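Local coordinates for protein PA1221 (PDB 4DG8) that belongs to the AMP-binding enzyme family, holds adenosine monophosphate in its pocket and also carries a phosphopantetheine attachment region, at residues 44-49 with 56-61; 173-178 with 378-383; 266-269 with 274-277; 345-350 with 386-391; 429-434 with 458-463. All blocks are in the same frame, centred on the assembly; numbering follows the deposited sequence.

Contact 1 (44-49 with 56-61); sequences EAIRDR and RQLLDS
Leu-58 of the helix meets Ala-45 and Ile-46 of the strand, and through these two methyl contacts the helix packs against the strand. Entering the second segment, Arg-56 starts a regular helical turn, its carbonyl O accepting from Asp-60 N at 2.9 Å. Gln-57 turns elsewhere and bonds through OE1 to Asp-54 N, at the end of strand 51-54 just before the helix. Leu-58 comes next, with CG anti to the backbone N (chi1 -178°), a torsion that presents both methyls to the strand. Its CD2 lies 4.1 Å from Ala-45 CB, while its CD1 is 4.1 Å from Ile-46 CD1, the isoleucine and leucine side chains crossing at about a right angle. Neighbours in a regular strand point to alternate sides, yet Ala-45 and Ile-46 both project toward the helix. The reason is a classic beta bulge: the two residues together face Val-53 on the antiparallel strand. One leucine thus touches two consecutive strand residues, one methyl to each. The contact is apolar and buried, with helix 55-72 on strand 44-48, Val-53 of strand 51-54 touching Leu-58, and helix 88-99 closing in through Ile-91 against Ile-46 and Thr-92 against Leu-58.

Contact 2 (173-178 with 378-383); sequences SGTTGR and AARTRA
The guanidinium of Arg-380 is approached obliquely by two threonine methyls, CG2 of Thr-175 and CG2 of Thr-176, each beside a different terminal nitrogen. Both threonines lie in the loop between strands 166-172 and 180-185, where Thr-176 opens an ST turn; the loop's run of serine, glycine and threonine is consistent with the Ser/Thr/Gly-rich signature loop of this family, and the Thr-175 side chain is about 10 Å from the bound adenosine monophosphate. Thr-175 CG2 lies 3.2 Å from Arg-380 NH1, a close approach for carbon and nitrogen, and Thr-176 CG2 lies 3.5 Å from Arg-380 NH2. The arginine and Thr-176 side chains come from opposite directions. The CA atoms of Thr-175 and Arg-380 are 10.1 Å apart, a span bridged mostly by the long arginine. Its chain leaves the helix extended and then bends at chi3 (-48°), which brings the guanidinium over to the loop. NE forms a salt bridge with Asp-377 OD2, just before the helix, while the threonines offer methyls. Their hydroxyls are not aimed at the arginine. Thr-176 OG1 is occupied twice inside the loop, once as donor and once as acceptor, which fixes the rotation of the side chain and with it the position of the methyl. It gives its proton to Thr-175 O at 2.6 Å, in the carbonyl plane on a lone pair, and receives Arg-178 N at 3.2 Å with an N-H...O angle of 167°.

Contact 3 (266-269 with 274-277); sequences TLVD and CLGG
Leu-267 meets Cys-274 through CB and SG, and with Leu-275 these residues carry most of this buried contact, in which the chain leaves a helix, turns and packs a short 3-10 segment back on it. The backbones are nearest here, the CA atoms of Leu-267 and Cys-274 being 7.3 Å apart. The sulfur is the working atom of the cysteine. With chi1 at 77°, SG stands between its own backbone N and carbonyl carbon and points at the helix, 4.0 Å from Leu-267 CB. Cys-274 SG also lies 4.3 Å from Leu-267 CD2, so the large, polarisable sulfur rests against the leucine's branch as well as its CB. Leu-275 takes another route. It sets out to one side of the helix, and its extended chain brings CD1 to 4.1 Å from Val-268 CG2, where the two side chains cross at about a right angle. Successive helix residues are therefore matched with successive 3-10 residues, 267 with 274 and 268 with 275, entirely through van der Waals packing. Around this corner, Leu-259 of strand 256-260 touches both Leu-267 and Leu-275, helix 242-250 packs Leu-245 against Cys-274 and Leu-275, and helix 290-299 brings Arg-295 and Ala-296 to Val-268.

Contact 4 (345-350 with 386-391); sequences LLLDEH and VELPYR
A curled antiparallel sheet, consistent with the distorted beta-barrel subdomain of this family, brings Leu-345 and Leu-347 of one strand against Leu-388, Pro-389 and Tyr-390 of another that is not its sheet neighbour. Strands 361-367 and 393-406 lie between them in the pairing order, and the curl lets the axes of strand segments 345-347 and 386-390 approach to 9.8 Å at 114°, with side chains rather than backbone bonds joining them. Leu-345 and Leu-347, alternate residues of their strand, both point across. Leu-347 CD1 meets Leu-388 CD1 at 3.9 Å, the two leucines crossing at a slant. Leu-345 is the more deeply engaged: CG lies near the plane of the Tyr-390 ring, at its edge, 3.9 Å from CD1 of the tyrosine. Tyr-390 has CG anti to its backbone N (chi1 -180°), which swings the ring to where this edge faces the leucine. One ring face carries Arg-391 CD, 4.1 Å above the plane toward the rim, and Phe-366 of strand 361-367 also meets the ring, planes at about 35°. Leu-345 CD2 lies 3.9 Å from Tyr-390 CD1, and Leu-345 CD1 also comes 3.4 Å from the carbonyl O of Pro-389.

Contact 5 (429-434 with 458-463); sequences LDLPAL and KQLLCA
The first turn of helix 431-439 lies over strand 457-466 at side-chain distance, the CA atoms of Leu-431 and Leu-460 being 9.9 Å apart and those of Leu-434 and Cys-462 10.5 Å. On the strand side one residue, Leu-460, makes the contact: it points at the helix and splits its two methyls between leucines one turn apart. Leu-460 CD1 touches Leu-431 CD1 at 3.9 Å, the side chains sliding past each other in opposite directions. Leu-460 CD2 reaches Leu-434 CD2 at 4.1 Å on an oblique course. Leu-431 leaves the helix off to one side, and its chi1 of -175°, CG opposite the backbone N, carries the CD1 methyl over to the strand. Asp-430 caps the helix start from the N-cap position: OD1 accepts from Ala-433 N at 3.2 Å, met from above the carboxylate plane rather than within it. The other oxygen, OD2, has a weak bond from Thr-176 N, a weak link from the helix start to the loop at 173-178. Leu-449 of strand 444-454 and Val-422 of strand 421-424 also pack on Leu-431. With only methyl groups in touch, the helix is held on the strand by shape and by the burial of hydrocarbon, while Asp-430 caps the helix with a polar bond.

In the fold
Contacts 1, 3 and 5 are buried and purely apolar, each laying a helix against a nearby strand or 3-10 turn; contacts 2 and 4 lie at the surface. Contact 2 differs most in chemistry, setting a charged guanidinium beside methyls, whereas contact 4 adds an aromatic edge to leucine packing. The two adjoin in sequence, helix 378-384 running straight into strand 385-390. Contacts 2 and 5 touch directly, Ser-173 O lying 3.2 Å from Asp-430 N in a probable hydrogen bond. Contact 3 comes within about 8 Å of contact 5 at the nearest atoms without touching, and contact 1 lies across the chain's centre from contacts 2, 4 and 5.

Contact 1 (44-49 with 56-61)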
# COMPACT_ATOMS: atom_id res chain seq x y z
N GLU A 44 23.80 -9.26 -0.25
CA GLU A 44 23.39 -7.94 0.22
C GLU A 44 21.86 -7.84 0.44
O GLU A 44 21.06 -7.99 -0.49
CB GLU A 44 23.85 -6.92 -0.81
CG GLU A 44 23.74 -5.49 -0.41
CD GLU A 44 24.30 -4.58 -1.47
OE1 GLU A 44 24.17 -4.92 -2.66
OE2 GLU A 44 24.88 -3.53 -1.12
N ALA A 45 21.46 -7.64 1.69
CA ALA A 45 20.04 -7.53 2.06
C ALA A 45 19.49 -6.10 1.97
O ALA A 45 18.31 -5.90 1.70
CB ALA A 45 19.83 -8.10 3.45
N ILE A 46 20.34 -5.13 2.28
CA ILE A 46 19.95 -3.73 2.31
C ILE A 46 21.08 -2.89 1.73
O ILE A 46 22.23 -3.03 2.15
CB ILE A 46 19.74 -3.23 3.76
CG1 ILE A 46 18.65 -4.02 4.49
CG2 ILE A 46 19.40 -1.76 3.78
CD1 ILE A 46 18.52 -3.60 5.97
N ARG A 47 20.76 -2.00 0.81
CA ARG A 47 21.74 -1.03 0.34
C ARG A 47 21.25 0.38 0.62
O ARG A 47 20.17 0.78 0.16
CB ARG A 47 21.99 -1.18 -1.17
CG ARG A 47 22.77 0.00 -1.78
CD ARG A 47 24.25 -0.08 -1.47
NE ARG A 47 24.84 -1.17 -2.24
CZ ARG A 47 25.51 -1.01 -3.38
NH1 ARG A 47 25.74 0.20 -3.86
NH2 ARG A 47 25.98 -2.08 -4.01
N ASP A 48 22.03 1.14 1.37
CA ASP A 48 21.64 2.50 1.72
C ASP A 48 22.81 3.48 1.52
O ASP A 48 23.87 3.07 1.03
CB ASP A 48 21.05 2.55 3.13
CG ASP A 48 22.04 2.15 4.23
OD1 ASP A 48 23.27 2.18 4.01
OD2 ASP A 48 21.56 1.84 5.36
N ARG A 49 22.64 4.75 1.88
CA ARG A 49 23.73 5.72 1.66
C ARG A 49 25.02 5.40 2.43
O ARG A 49 26.10 5.89 2.07
CB ARG A 49 23.27 7.16 1.93
CG ARG A 49 22.92 7.45 3.39
CD ARG A 49 22.14 8.75 3.49
NE ARG A 49 22.28 9.38 4.80
CZ ARG A 49 23.33 10.10 5.17
NH1 ARG A 49 24.36 10.28 4.34
NH2 ARG A 49 23.38 10.65 6.38
N ARG A 56 22.97 -12.20 7.16
CA ARG A 56 23.37 -12.54 8.52
C ARG A 56 23.37 -11.31 9.45
O ARG A 56 22.83 -11.39 10.55
CB ARG A 56 24.73 -13.27 8.54
CG ARG A 56 25.12 -13.86 9.91
N GLN A 57 23.94 -10.19 9.04
CA GLN A 57 23.92 -9.01 9.89
C GLN A 57 22.48 -8.56 10.18
O GLN A 57 22.16 -8.19 11.31
CB GLN A 57 24.71 -7.86 9.28
CG GLN A 57 26.08 -8.29 8.78
CD GLN A 57 26.83 -7.19 8.06
OE1 GLN A 57 26.36 -6.65 7.05
NE2 GLN A 57 28.02 -6.86 8.56
N LEU A 58 21.63 -8.59 9.16
CA LEU A 58 20.23 -8.21 9.31
C LEU A 58 19.54 -9.10 10.33
O LEU A 58 18.90 -8.60 11.26
CB LEU A 58 19.48 -8.24 7.97
CG LEU A 58 18.02 -7.80 8.06
CD1 LEU A 58 17.91 -6.49 8.84
CD2 LEU A 58 17.34 -7.69 6.71
N LEU A 59 19.71 -10.41 10.18
CA LEU A 59 19.15 -11.40 11.09
C LEU A 59 19.67 -11.22 12.53
O LEU A 59 18.89 -11.27 13.46
CB LEU A 59 19.41 -12.83 10.59
CG LEU A 59 18.86 -14.00 11.41
CD1 LEU A 59 17.37 -13.91 11.59
CD2 LEU A 59 19.24 -15.36 10.81
N ASP A 60 20.98 -11.04 12.71
CA ASP A 60 21.54 -10.77 14.04
C ASP A 60 20.96 -9.51 14.70
O ASP A 60 20.59 -9.52 15.89
CB ASP A 60 23.07 -10.61 13.97
CG ASP A 60 23.80 -11.91 13.67
OD1 ASP A 60 23.19 -13.00 13.75
OD2 ASP A 60 25.01 -11.81 13.37
N SER A 61 20.89 -8.42 13.94
CA SER A 61 20.39 -7.18 14.50
C SER A 61 18.91 -7.32 14.89
O SER A 61 18.48 -6.91 15.98
CB SER A 61 20.59 -6.01 13.53
OG SER A 61 21.97 -5.85 13.23

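Contact 2 (173-178 with 378-383)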
# COMPACT_ATOMS: atom_id res chain seq x y z
N SER A 173 -8.88 4.73 4.94
CA SER A 173 -9.89 5.81 5.00
C SER A 173 -10.91 5.74 3.85
O SER A 173 -11.70 6.68 3.61
CB SER A 173 -9.22 7.19 5.10
OG SER A 173 -8.51 7.30 6.32
N GLY A 174 -10.85 4.63 3.11
CA GLY A 174 -11.66 4.46 1.92
C GLY A 174 -13.15 4.27 2.14
O GLY A 174 -13.93 4.37 1.19
N THR A 175 -13.53 4.00 3.39
CA THR A 175 -14.95 3.81 3.72
C THR A 175 -15.41 4.45 5.04
O THR A 175 -14.87 4.20 6.13
CB THR A 175 -15.35 2.30 3.65
OG1 THR A 175 -14.96 1.76 2.37
CG2 THR A 175 -16.85 2.14 3.85
N THR A 176 -16.47 5.25 4.91
CA THR A 176 -16.95 6.23 5.88
C THR A 176 -15.86 7.20 6.33
O THR A 176 -14.80 7.31 5.68
CB THR A 176 -17.51 5.54 7.16
OG1 THR A 176 -16.42 5.12 8.00
CG2 THR A 176 -18.38 4.34 6.81
N GLY A 177 -16.05 7.76 7.53
CA GLY A 177 -15.21 8.82 8.03
C GLY A 177 -14.29 8.36 9.15
O GLY A 177 -13.45 9.13 9.64
N ARG A 178 -14.43 7.10 9.56
CA ARG A 178 -13.56 6.52 10.56
C ARG A 178 -12.56 5.54 9.97
O ARG A 178 -12.94 4.60 9.25
CB ARG A 178 -14.37 5.87 11.68
CG ARG A 178 -15.09 6.89 12.53
CD ARG A 178 -15.96 6.21 13.56
NE ARG A 178 -16.69 7.20 14.35
CZ ARG A 178 -16.27 7.66 15.53
NH1 ARG A 178 -15.14 7.20 16.05
NH2 ARG A 178 -16.99 8.56 16.19
N ALA A 378 -15.78 -5.07 13.84
CA ALA A 378 -16.20 -6.46 13.71
C ALA A 378 -17.37 -6.57 12.74
O ALA A 378 -17.41 -7.46 11.89
CB ALA A 378 -16.60 -7.03 15.09
N ALA A 379 -18.34 -5.66 12.89
CA ALA A 379 -19.52 -5.64 12.03
C ALA A 379 -19.11 -5.52 10.58
O ALA A 379 -19.61 -6.24 9.71
CB ALA A 379 -20.44 -4.50 12.41
N ARG A 380 -18.19 -4.61 10.32
CA ARG A 380 -17.70 -4.41 8.97
C ARG A 380 -16.94 -5.62 8.46
O ARG A 380 -16.96 -5.91 7.27
CB ARG A 380 -16.82 -3.17 8.89
CG ARG A 380 -16.38 -2.81 7.49
CD ARG A 380 -15.75 -1.43 7.47
NE ARG A 380 -16.60 -0.47 8.17
CZ ARG A 380 -17.53 0.28 7.59
NH1 ARG A 380 -17.72 0.20 6.28
NH2 ARG A 380 -18.25 1.13 8.32
N THR A 381 -16.25 -6.33 9.35
CA THR A 381 -15.54 -7.54 8.92
C THR A 381 -16.57 -8.57 8.47
O THR A 381 -16.47 -9.10 7.36
CB THR A 381 -14.64 -8.14 10.03
OG1 THR A 381 -13.58 -7.22 10.35
CG2 THR A 381 -14.02 -9.47 9.56
N ARG A 382 -17.57 -8.80 9.32
CA ARG A 382 -18.66 -9.74 9.03
C ARG A 382 -19.41 -9.41 7.75
O ARG A 382 -19.85 -10.31 7.04
CB ARG A 382 -19.66 -9.79 10.20
CG ARG A 382 -19.18 -10.65 11.35
CD ARG A 382 -19.97 -10.38 12.60
NE ARG A 382 -21.40 -10.54 12.38
CZ ARG A 382 -22.02 -11.72 12.31
NH1 ARG A 382 -21.31 -12.84 12.43
NH2 ARG A 382 -23.33 -11.77 12.12
N ALA A 383 -19.56 -8.12 7.46
CA ALA A 383 -20.25 -7.67 6.26
C ALA A 383 -19.37 -7.76 4.99
O ALA A 383 -19.87 -8.07 3.91
CB ALA A 383 -20.76 -6.25 6.44

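Contact 3 (266-269 with 274-277)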
# COMPACT_ATOMS: atom_id res chain seq x y z
N THR A 266 4.31 10.73 -14.67
CA THR A 266 5.17 11.89 -14.54
C THR A 266 6.61 11.61 -14.97
O THR A 266 7.20 12.39 -15.74
CB THR A 266 5.18 12.40 -13.09
OG1 THR A 266 3.83 12.60 -12.68
CG2 THR A 266 5.92 13.73 -12.99
N LEU A 267 7.17 10.52 -14.48
CA LEU A 267 8.55 10.17 -14.81
C LEU A 267 8.64 9.96 -16.31
O LEU A 267 9.59 10.39 -16.95
CB LEU A 267 8.99 8.91 -14.06
CG LEU A 267 9.07 9.01 -12.53
CD1 LEU A 267 9.46 7.66 -11.94
CD2 LEU A 267 10.04 10.08 -12.10
N VAL A 268 7.61 9.34 -16.88
CA VAL A 268 7.61 9.07 -18.31
C VAL A 268 7.49 10.33 -19.16
O VAL A 268 8.16 10.43 -20.18
CB VAL A 268 6.55 8.02 -18.69
CG1 VAL A 268 6.35 7.98 -20.20
CG2 VAL A 268 6.97 6.66 -18.18
N ASP A 269 6.65 11.28 -18.72
CA ASP A 269 6.49 12.61 -19.35
C ASP A 269 7.80 13.39 -19.34
O ASP A 269 8.19 14.00 -20.35
CB ASP A 269 5.52 13.49 -18.53
CG ASP A 269 4.04 13.17 -18.77
OD1 ASP A 269 3.70 12.53 -19.79
OD2 ASP A 269 3.21 13.59 -17.93
N CYS A 274 14.75 7.68 -17.66
CA CYS A 274 15.13 7.43 -16.26
C CYS A 274 14.81 5.99 -15.80
O CYS A 274 15.28 5.53 -14.76
CB CYS A 274 14.53 8.45 -15.29
SG CYS A 274 12.79 8.23 -14.90
N LEU A 275 14.02 5.29 -16.59
CA LEU A 275 13.69 3.91 -16.26
C LEU A 275 14.80 2.94 -16.68
O LEU A 275 14.81 1.79 -16.22
CB LEU A 275 12.37 3.51 -16.92
CG LEU A 275 11.20 4.44 -16.60
CD1 LEU A 275 9.97 4.01 -17.38
CD2 LEU A 275 10.94 4.53 -15.08
N GLY A 276 15.71 3.41 -17.53
CA GLY A 276 16.75 2.55 -18.08
C GLY A 276 17.50 1.79 -16.99
O GLY A 276 17.91 2.37 -15.98
N GLY A 277 17.68 0.48 -17.18
CA GLY A 277 18.33 -0.32 -16.16
C GLY A 277 17.37 -1.09 -15.26
O GLY A 277 17.79 -2.02 -14.55

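Contact 4 (345-350 with 386-391)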
# COMPACT_ATOMS: atom_id res chain seq x y z
N LEU A 345 -13.52 -14.30 -8.74
CA LEU A 345 -14.69 -14.47 -9.58
C LEU A 345 -15.21 -13.09 -9.90
O LEU A 345 -14.89 -12.12 -9.21
CB LEU A 345 -15.79 -15.25 -8.86
CG LEU A 345 -15.56 -16.73 -8.58
CD1 LEU A 345 -16.81 -17.33 -7.93
CD2 LEU A 345 -15.20 -17.46 -9.87
N LEU A 346 -16.01 -13.01 -10.95
CA LEU A 346 -16.71 -11.80 -11.31
C LEU A 346 -18.20 -12.09 -11.10
O LEU A 346 -18.75 -12.99 -11.72
CB LEU A 346 -16.43 -11.51 -12.79
CG LEU A 346 -16.63 -10.08 -13.30
CD1 LEU A 346 -15.67 -9.12 -12.60
CD2 LEU A 346 -16.45 -10.06 -14.81
N LEU A 347 -18.85 -11.33 -10.21
CA LEU A 347 -20.25 -11.61 -9.83
C LEU A 347 -21.27 -10.57 -10.30
O LEU A 347 -21.05 -9.37 -10.18
CB LEU A 347 -20.37 -11.75 -8.31
CG LEU A 347 -19.64 -12.94 -7.69
CD1 LEU A 347 -20.07 -13.09 -6.24
CD2 LEU A 347 -19.91 -14.22 -8.46
N ASP A 348 -22.41 -11.04 -10.82
CA ASP A 348 -23.44 -10.12 -11.32
C ASP A 348 -24.34 -9.56 -10.22
O ASP A 348 -24.11 -9.79 -9.03
CB ASP A 348 -24.29 -10.76 -12.44
CG ASP A 348 -25.12 -11.95 -11.97
OD1 ASP A 348 -25.53 -11.99 -10.79
OD2 ASP A 348 -25.37 -12.84 -12.80
N GLU A 349 -25.35 -8.80 -10.63
CA GLU A 349 -26.31 -8.21 -9.71
C GLU A 349 -26.97 -9.27 -8.81
O GLU A 349 -27.28 -9.01 -7.65
CB GLU A 349 -27.38 -7.47 -10.50
CG GLU A 349 -27.39 -7.84 -11.98
CD GLU A 349 -28.77 -7.76 -12.60
OE1 GLU A 349 -29.70 -7.24 -11.95
OE2 GLU A 349 -28.92 -8.23 -13.75
N HIS A 350 -27.15 -10.47 -9.36
CA HIS A 350 -27.85 -11.54 -8.65
C HIS A 350 -26.91 -12.40 -7.81
O HIS A 350 -27.33 -13.39 -7.19
CB HIS A 350 -28.61 -12.42 -9.65
CG HIS A 350 -29.61 -11.67 -10.48
ND1 HIS A 350 -30.72 -11.07 -9.93
CD2 HIS A 350 -29.67 -11.43 -11.81
CE1 HIS A 350 -31.42 -10.49 -10.89
NE2 HIS A 350 -30.80 -10.70 -12.04
N VAL A 386 -17.17 -12.59 3.39
CA VAL A 386 -18.32 -13.48 3.42
C VAL A 386 -18.00 -14.77 2.69
O VAL A 386 -17.15 -14.79 1.82
CB VAL A 386 -19.50 -12.83 2.70
CG1 VAL A 386 -19.77 -11.45 3.28
CG2 VAL A 386 -19.21 -12.72 1.20
N GLU A 387 -18.70 -15.84 3.02
CA GLU A 387 -18.51 -17.10 2.32
C GLU A 387 -19.32 -17.14 1.02
O GLU A 387 -20.51 -16.84 1.02
CB GLU A 387 -18.82 -18.30 3.22
CG GLU A 387 -17.70 -18.61 4.20
CD GLU A 387 -17.73 -20.04 4.70
OE1 GLU A 387 -18.84 -20.56 4.93
OE2 GLU A 387 -16.65 -20.64 4.86
N LEU A 388 -18.65 -17.47 -0.07
CA LEU A 388 -19.29 -17.56 -1.38
C LEU A 388 -18.78 -18.80 -2.09
O LEU A 388 -17.70 -19.30 -1.78
CB LEU A 388 -18.96 -16.32 -2.22
CG LEU A 388 -19.61 -15.02 -1.77
CD1 LEU A 388 -19.04 -13.86 -2.55
CD2 LEU A 388 -21.13 -15.09 -1.94
N PRO A 389 -19.58 -19.33 -3.03
CA PRO A 389 -19.15 -20.53 -3.76
C PRO A 389 -17.97 -20.27 -4.70
O PRO A 389 -18.00 -19.34 -5.51
CB PRO A 389 -20.39 -20.89 -4.59
CG PRO A 389 -21.54 -20.20 -3.90
CD PRO A 389 -20.95 -18.93 -3.38
N TYR A 390 -16.95 -21.12 -4.59
CA TYR A 390 -15.85 -21.12 -5.54
C TYR A 390 -15.59 -22.57 -5.95
O TYR A 390 -15.37 -23.44 -5.10
CB TYR A 390 -14.58 -20.49 -4.97
CG TYR A 390 -13.45 -20.50 -5.98
CD1 TYR A 390 -13.48 -19.66 -7.09
CD2 TYR A 390 -12.38 -21.38 -5.86
CE1 TYR A 390 -12.48 -19.68 -8.03
CE2 TYR A 390 -11.36 -21.40 -6.81
CZ TYR A 390 -11.41 -20.54 -7.89
OH TYR A 390 -10.41 -20.54 -8.84
N ARG A 391 -15.61 -22.82 -7.26
CA ARG A 391 -15.65 -24.18 -7.75
C ARG A 391 -16.82 -24.85 -7.06
O ARG A 391 -17.96 -24.41 -7.20
CB ARG A 391 -14.34 -24.92 -7.44
CG ARG A 391 -13.10 -24.23 -7.99
CD ARG A 391 -13.27 -23.90 -9.46
NE ARG A 391 -12.13 -23.17 -10.01
CZ ARG A 391 -11.10 -23.75 -10.63
NH1 ARG A 391 -11.06 -25.07 -10.77
NH2 ARG A 391 -10.11 -23.00 -11.10

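Contact 5 (429-434 with 458-463)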
# COMPACT_ATOMS: atom_id res chain seq x y z
N LEU A 429 -10.01 7.18 -0.35
CA LEU A 429 -10.72 8.16 0.44
C LEU A 429 -12.19 8.13 0.10
O LEU A 429 -12.56 8.16 -1.10
CB LEU A 429 -10.15 9.56 0.17
CG LEU A 429 -10.76 10.66 1.03
CD1 LEU A 429 -10.58 10.32 2.50
CD2 LEU A 429 -10.14 12.00 0.68
N ASP A 430 -13.01 8.13 1.14
CA ASP A 430 -14.45 8.23 0.94
C ASP A 430 -14.65 9.73 0.87
O ASP A 430 -14.74 10.43 1.89
CB ASP A 430 -15.17 7.65 2.15
CG ASP A 430 -16.67 7.58 1.96
OD1 ASP A 430 -17.22 8.36 1.14
OD2 ASP A 430 -17.30 6.74 2.65
N LEU A 431 -14.77 10.21 -0.36
CA LEU A 431 -14.78 11.63 -0.62
C LEU A 431 -16.09 12.26 -0.14
O LEU A 431 -16.07 13.31 0.50
CB LEU A 431 -14.52 11.89 -2.11
CG LEU A 431 -14.37 13.35 -2.55
CD1 LEU A 431 -13.20 13.99 -1.84
CD2 LEU A 431 -14.18 13.41 -4.05
N PRO A 432 -17.23 11.61 -0.45
CA PRO A 432 -18.51 12.16 -0.03
C PRO A 432 -18.63 12.23 1.50
O PRO A 432 -19.30 13.14 2.00
CB PRO A 432 -19.53 11.18 -0.61
CG PRO A 432 -18.82 10.53 -1.74
CD PRO A 432 -17.41 10.39 -1.27
N ALA A 433 -17.99 11.31 2.21
CA ALA A 433 -18.01 11.35 3.68
C ALA A 433 -17.27 12.57 4.22
O ALA A 433 -17.79 13.30 5.07
CB ALA A 433 -17.44 10.07 4.29
N LEU A 434 -16.07 12.81 3.69
CA LEU A 434 -15.25 13.95 4.10
C LEU A 434 -15.94 15.27 3.74
O LEU A 434 -15.92 16.26 4.50
CB LEU A 434 -13.85 13.85 3.45
CG LEU A 434 -12.85 14.95 3.82
CD1 LEU A 434 -12.68 15.01 5.33
CD2 LEU A 434 -11.50 14.76 3.10
N LYS A 458 -2.03 14.52 -6.86
CA LYS A 458 -3.43 14.90 -6.81
C LYS A 458 -3.60 15.85 -5.64
O LYS A 458 -3.10 15.61 -4.53
CB LYS A 458 -4.34 13.68 -6.65
CG LYS A 458 -4.17 12.59 -7.70
CD LYS A 458 -3.63 11.32 -7.05
CE LYS A 458 -3.81 10.10 -7.93
NZ LYS A 458 -3.46 8.84 -7.19
N GLN A 459 -4.28 16.95 -5.91
CA GLN A 459 -4.58 17.94 -4.91
C GLN A 459 -6.07 17.93 -4.70
O GLN A 459 -6.85 17.79 -5.65
CB GLN A 459 -4.11 19.33 -5.36
CG GLN A 459 -2.60 19.48 -5.38
CD GLN A 459 -2.13 20.82 -5.94
OE1 GLN A 459 -2.90 21.54 -6.58
NE2 GLN A 459 -0.87 21.15 -5.70
N LEU A 460 -6.43 18.04 -3.43
CA LEU A 460 -7.81 18.18 -3.02
C LEU A 460 -8.09 19.68 -2.98
O LEU A 460 -7.25 20.46 -2.55
CB LEU A 460 -7.98 17.56 -1.64
CG LEU A 460 -9.39 17.23 -1.16
CD1 LEU A 460 -10.07 16.25 -2.11
CD2 LEU A 460 -9.31 16.65 0.25
N LEU A 461 -9.25 20.07 -3.47
CA LEU A 461 -9.68 21.46 -3.44
C LEU A 461 -11.04 21.50 -2.76
O LEU A 461 -11.89 20.64 -3.02
CB LEU A 461 -9.78 22.04 -4.85
CG LEU A 461 -8.50 22.16 -5.67
CD1 LEU A 461 -8.77 22.90 -6.96
CD2 LEU A 461 -7.41 22.86 -4.87
N CYS A 462 -11.25 22.47 -1.88
CA CYS A 462 -12.53 22.58 -1.19
C CYS A 462 -13.25 23.90 -1.46
O CYS A 462 -12.76 24.97 -1.08
CB CYS A 462 -12.34 22.42 0.32
SG CYS A 462 -13.79 22.93 1.29
N ALA A 463 -14.41 23.82 -2.11
CA ALA A 463 -15.26 24.99 -2.32
C ALA A 463 -16.44 24.96 -1.35
O ALA A 463 -17.02 23.91 -1.11
CB ALA A 463 -15.76 25.03 -3.76